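Local coordinates for general secretion pathway protein L (Vibrio parahaemolyticus, PDB 2W7V), which is the inner-membrane protein L of the type II secretion system, whose periplasmic domain forms a dimer and which probably supports protein export, at residues S12-L17 / T30-D35. Sequence-based numbering, arbitrary orientation. Where two conformers were deposited one is given.
Sequences SWLAAL and TSFKYD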
loop_
_atom_site.group_PDB
_atom_site.type_symbol
_atom_site.label_atom_id
_atom_site.label_comp_id
_atom_site.label_asym_id
_atom_site.label_seq_id
_atom_site.Cartn_x
_atom_site.Cartn_y
_atom_site.Cartn_z
ATOM N N SER A 12 -9.226 4.073 1.113
ATOM C CA SER A 12 -10.172 3.549 0.147
ATOM C C SER A 12 -9.689 3.662 -1.296
ATOM O O SER A 12 -9.731 2.654 -2.028
ATOM C CB SER A 12 -11.528 4.229 0.313
ATOM O OG SER A 12 -12.036 4.001 1.626
ATOM N N TRP A 13 -9.202 4.851 -1.683
ATOM C CA TRP A 13 -8.865 5.154 -3.083
ATOM C C TRP A 13 -7.533 4.521 -3.499
ATOM O O TRP A 13 -7.295 4.279 -4.673
ATOM C CB TRP A 13 -8.799 6.681 -3.351
ATOM C CG TRP A 13 -9.978 7.528 -2.860
ATOM C CD1 TRP A 13 -11.285 7.150 -2.737
ATOM C CD2 TRP A 13 -9.928 8.913 -2.473
ATOM N NE1 TRP A 13 -12.048 8.208 -2.278
ATOM C CE2 TRP A 13 -11.236 9.296 -2.112
ATOM C CE3 TRP A 13 -8.898 9.866 -2.403
ATOM C CZ2 TRP A 13 -11.538 10.580 -1.676
ATOM C CZ3 TRP A 13 -9.197 11.134 -1.977
ATOM C CH2 TRP A 13 -10.508 11.487 -1.615
ATOM N N LEU A 14 -6.664 4.302 -2.542
ATOM C CA LEU A 14 -5.480 3.511 -2.773
ATOM C C LEU A 14 -5.752 2.155 -3.512
ATOM O O LEU A 14 -4.890 1.618 -4.210
ATOM C CB LEU A 14 -4.853 3.300 -1.384
ATOM C CG LEU A 14 -3.835 2.222 -1.107
ATOM C CD1 LEU A 14 -3.004 2.649 0.106
ATOM C CD2 LEU A 14 -4.561 0.922 -0.907
ATOM N N ALA A 15 -6.942 1.592 -3.321
ATOM C CA ALA A 15 -7.375 0.345 -3.999
ATOM C C ALA A 15 -7.372 0.427 -5.560
ATOM O O ALA A 15 -7.286 -0.602 -6.246
ATOM C CB ALA A 15 -8.760 -0.038 -3.501
ATOM N N ALA A 16 -7.493 1.654 -6.085
ATOM C CA ALA A 16 -7.458 1.959 -7.516
ATOM C C ALA A 16 -6.030 2.093 -8.101
ATOM O O ALA A 16 -5.873 2.199 -9.298
ATOM C CB ALA A 16 -8.244 3.235 -7.781
ATOM N N LEU A 17 -5.006 2.121 -7.271
ATOM C CA LEU A 17 -3.662 2.401 -7.732
ATOM C C LEU A 17 -2.979 1.234 -8.469
ATOM O O LEU A 17 -2.306 1.456 -9.478
ATOM C CB LEU A 17 -2.796 2.919 -6.575
ATOM C CG LEU A 17 -3.071 4.363 -6.105
ATOM C CD1 LEU A 17 -2.234 4.692 -4.861
ATOM C CD2 LEU A 17 -2.816 5.403 -7.215
ATOM N N THR A 30 8.199 -1.067 -7.414
ATOM C CA THR A 30 9.071 -1.781 -6.503
ATOM C C THR A 30 8.622 -1.637 -5.027
ATOM O O THR A 30 8.808 -2.547 -4.207
ATOM C CB THR A 30 10.506 -1.310 -6.673
ATOM O OG1 THR A 30 10.568 0.081 -6.447
ATOM C CG2 THR A 30 11.006 -1.592 -8.079
ATOM N N SER A 31 8.004 -0.508 -4.679
ATOM C CA SER A 31 7.377 -0.422 -3.363
ATOM C C SER A 31 6.349 0.657 -3.286
ATOM O O SER A 31 6.345 1.564 -4.063
ATOM C CB SER A 31 8.415 -0.157 -2.269
ATOM O OG SER A 31 8.702 1.218 -2.189
ATOM N N PHE A 32 5.470 0.549 -2.311
ATOM C CA PHE A 32 4.637 1.668 -1.981
ATOM C C PHE A 32 4.142 1.652 -0.571
ATOM O O PHE A 32 3.836 0.592 -0.021
ATOM C CB PHE A 32 3.514 1.823 -2.981
ATOM C CG PHE A 32 2.326 1.015 -2.703
ATOM C CD1 PHE A 32 1.989 -0.003 -3.531
ATOM C CD2 PHE A 32 1.491 1.358 -1.666
ATOM C CE1 PHE A 32 0.852 -0.773 -3.281
ATOM C CE2 PHE A 32 0.387 0.656 -1.392
ATOM C CZ PHE A 32 0.041 -0.450 -2.187
ATOM N N LYS A 33 4.045 2.852 -0.003
ATOM C CA LYS A 33 3.669 3.006 1.385
ATOM C C LYS A 33 2.538 3.954 1.567
ATOM O O LYS A 33 2.636 5.066 1.137
ATOM C CB LYS A 33 4.846 3.541 2.193
ATOM C CG LYS A 33 4.537 3.627 3.698
ATOM C CD LYS A 33 5.735 3.515 4.541
ATOM C CE LYS A 33 5.381 3.213 5.999
ATOM N NZ LYS A 33 6.625 2.613 6.694
ATOM N N TYR A 34 1.492 3.508 2.244
ATOM C CA TYR A 34 0.446 4.349 2.829
ATOM C C TYR A 34 0.765 4.727 4.273
ATOM O O TYR A 34 1.099 3.844 5.110
ATOM C CB TYR A 34 -0.892 3.616 2.802
ATOM C CG TYR A 34 -2.012 4.252 3.587
ATOM C CD1 TYR A 34 -2.727 5.349 3.092
ATOM C CD2 TYR A 34 -2.395 3.731 4.822
ATOM C CE1 TYR A 34 -3.783 5.916 3.839
ATOM C CE2 TYR A 34 -3.401 4.276 5.547
ATOM C CZ TYR A 34 -4.097 5.362 5.072
ATOM O OH TYR A 34 -5.104 5.851 5.882
ATOM N N ASP A 35 0.633 6.030 4.551
ATOM C CA ASP A 35 0.805 6.613 5.884
ATOM C C ASP A 35 -0.544 7.272 6.230
ATOM O O ASP A 35 -0.904 8.319 5.690
ATOM C CB ASP A 35 1.977 7.614 5.848
ATOM C CG ASP A 35 2.133 8.423 7.108
ATOM O OD1 ASP A 35 1.463 8.196 8.132
ATOM O OD2 ASP A 35 2.989 9.318 7.072
#
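The rings of Phe-32 and Tyr-34 both receive one methyl group, CD1 of Leu-14, and each receives it obliquely. Leu-14 CD1 lies 4.2 Å from Phe-32 CE2. It comes closer to the root of the tyrosine, 3.6 Å from Tyr-34 CB, and is 4.0 Å from Tyr-34 CG. The same methyl is also 4.0 Å from Tyr-34 CD1, so it sits beside the start of the ring and far from the hydroxyl.

Both Leu-14 and Tyr-34 hold CG anti to the backbone N, with chi1 of 162° in the leucine. This carries the leucine branch up to the strand, where the two side chains cross at about a right angle. The backbones stay well apart: the nearest CA atoms, those of Leu-14 and Tyr-34, are 8.2 Å from each other.

No hydrogen bond links 12-17 to 30-35. The hydroxyl of Tyr-34 hydrogen-bonds to Asp-7 O, which ties the far end of the ring to the chain just before helix 8-13.

Strand 28-35 is an outermost strand of the antiparallel sheet within its chain. Phe-32, Lys-33 and Tyr-34 pair there with an antiparallel strand of the second subunit, so the sheet continues through the dimer, and both Leu-14 and the Phe-32 ring meet Phe-32 of that subunit. All three touching residues are buried, and the contact is carried by carbon atoms alone. Its hydrophobic cluster joins the N-terminal helical region to the sheet and continues into the dimer interface.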